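Local coordinates for acetone carboxylase alpha subunit (PDB 5M45), which is one subunit of a larger multisubunit enzyme and belongs to the hydantoinase B/oxoprolinase family, at residues I160-E165 against V251-G256. Residues are numbered along the deposited sequence; the frame is centred on the assembly and turned at random.
Sequences IFWEGE and VVAEEG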
# COMPACT_ATOMS: atom_id res chain seq x y z
N ILE A 160 20.55 17.82 -10.23
CA ILE A 160 21.05 19.15 -10.63
C ILE A 160 21.98 19.02 -11.83
O ILE A 160 22.95 18.27 -11.79
CB ILE A 160 21.78 19.84 -9.45
CG1 ILE A 160 20.85 19.90 -8.23
CG2 ILE A 160 22.28 21.22 -9.88
CD1 ILE A 160 21.50 20.38 -6.93
N PHE A 161 21.68 19.77 -12.90
CA PHE A 161 22.41 19.74 -14.18
C PHE A 161 23.11 21.09 -14.47
O PHE A 161 22.67 22.14 -14.03
CB PHE A 161 21.44 19.39 -15.34
CG PHE A 161 21.13 17.90 -15.45
CD1 PHE A 161 20.24 17.29 -14.59
CD2 PHE A 161 21.72 17.13 -16.45
CE1 PHE A 161 19.93 15.92 -14.71
CE2 PHE A 161 21.45 15.77 -16.55
CZ PHE A 161 20.54 15.17 -15.70
N TRP A 162 24.24 21.02 -15.15
CA TRP A 162 24.96 22.19 -15.64
C TRP A 162 25.41 21.88 -17.07
O TRP A 162 26.14 20.91 -17.30
CB TRP A 162 26.18 22.55 -14.76
CG TRP A 162 26.91 23.77 -15.27
CD1 TRP A 162 28.13 23.80 -15.92
CD2 TRP A 162 26.47 25.13 -15.21
NE1 TRP A 162 28.46 25.10 -16.27
CE2 TRP A 162 27.46 25.93 -15.85
CE3 TRP A 162 25.34 25.75 -14.69
CZ2 TRP A 162 27.34 27.31 -15.96
CZ3 TRP A 162 25.24 27.15 -14.81
CH2 TRP A 162 26.24 27.90 -15.41
N GLU A 163 24.94 22.70 -18.01
CA GLU A 163 25.24 22.52 -19.43
C GLU A 163 25.03 21.10 -19.93
O GLU A 163 25.87 20.53 -20.61
CB GLU A 163 26.64 23.06 -19.74
CG GLU A 163 26.56 24.59 -19.79
CD GLU A 163 27.88 25.29 -19.98
OE1 GLU A 163 28.91 24.57 -20.09
OE2 GLU A 163 27.88 26.56 -20.00
N GLY A 164 23.89 20.53 -19.57
CA GLY A 164 23.48 19.22 -20.03
C GLY A 164 24.05 18.02 -19.31
O GLY A 164 23.76 16.91 -19.69
N GLU A 165 24.85 18.21 -18.27
CA GLU A 165 25.44 17.10 -17.52
C GLU A 165 25.10 17.20 -16.03
O GLU A 165 24.90 18.28 -15.50
CB GLU A 165 26.96 17.07 -17.71
CG GLU A 165 27.45 17.05 -19.17
CD GLU A 165 28.97 17.00 -19.24
OE1 GLU A 165 29.58 18.05 -18.96
OE2 GLU A 165 29.58 15.93 -19.49
N VAL A 251 25.52 30.17 -8.15
CA VAL A 251 26.89 30.03 -7.63
C VAL A 251 27.83 29.56 -8.72
O VAL A 251 28.92 30.11 -8.88
CB VAL A 251 26.93 29.11 -6.38
CG1 VAL A 251 28.34 28.71 -6.01
CG2 VAL A 251 26.28 29.83 -5.20
N VAL A 252 27.43 28.56 -9.50
CA VAL A 252 28.24 28.08 -10.62
C VAL A 252 28.44 29.19 -11.68
O VAL A 252 29.55 29.39 -12.18
CB VAL A 252 27.66 26.80 -11.24
CG1 VAL A 252 28.38 26.45 -12.56
CG2 VAL A 252 27.75 25.64 -10.24
N ALA A 253 27.37 29.89 -12.04
CA ALA A 253 27.45 31.01 -13.00
C ALA A 253 28.44 32.06 -12.52
O ALA A 253 29.24 32.52 -13.30
CB ALA A 253 26.09 31.63 -13.22
N GLU A 254 28.38 32.43 -11.25
CA GLU A 254 29.26 33.45 -10.70
C GLU A 254 30.73 33.01 -10.46
O GLU A 254 31.63 33.77 -10.77
CB GLU A 254 28.68 34.05 -9.41
CG GLU A 254 29.63 35.13 -8.84
CD GLU A 254 29.03 36.01 -7.74
OE1 GLU A 254 28.12 35.52 -7.04
OE2 GLU A 254 29.51 37.19 -7.56
N GLU A 255 30.98 31.82 -9.90
CA GLU A 255 32.36 31.38 -9.53
C GLU A 255 33.00 30.38 -10.47
O GLU A 255 34.21 30.11 -10.35
CB GLU A 255 32.39 30.78 -8.12
CG GLU A 255 31.78 31.63 -7.02
CD GLU A 255 32.43 33.02 -6.90
OE1 GLU A 255 33.61 33.21 -7.30
OE2 GLU A 255 31.79 33.94 -6.39
N GLY A 256 32.21 29.82 -11.39
CA GLY A 256 32.71 28.86 -12.36
C GLY A 256 32.55 27.43 -11.90
O GLY A 256 32.66 27.12 -10.71
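W162 lays one face of its indole against V252, a compact case of a hairpin end docking on a helix through a single aromatic side chain. The tryptophan is the last residue of strand 153-162 and opens a type I' turn that leads into strand 165-175; its N bonds to E165 O and its O accepts from E165 N, and these paired backbone bonds close the hairpin end from which W162 projects. From CB, which leans toward helix 227-255, the anti arrangement of CG and the backbone N (chi1 -179°) carries the indole out to the helix. CG is still 4.1 Å from V252 CG1, but the fusion atoms CD2 and CE2 lie closer, CE2 at 3.5 Å. NE1, CE3, CZ2, CZ3 and CH2 meet the same methyl at slightly longer range. V252 CG1 sits 3.4 Å from the centroid of the six-membered ring of W162 and 11° off its normal, a CH-pi contact squarely over the face. At the far rim, W162 CH2 also reaches A253, 4.3 Å from its CB. E163 CG lies over the opposite face, offset toward the pyrrole edge. I257, from helix 257-282, touches both W162 and V252. With no hydrogen bond or salt bridge joining them, the two segments meet by nonpolar packing alone, mostly dispersion with a CH-pi component, so the contact is short-range and offers no directional bond between them.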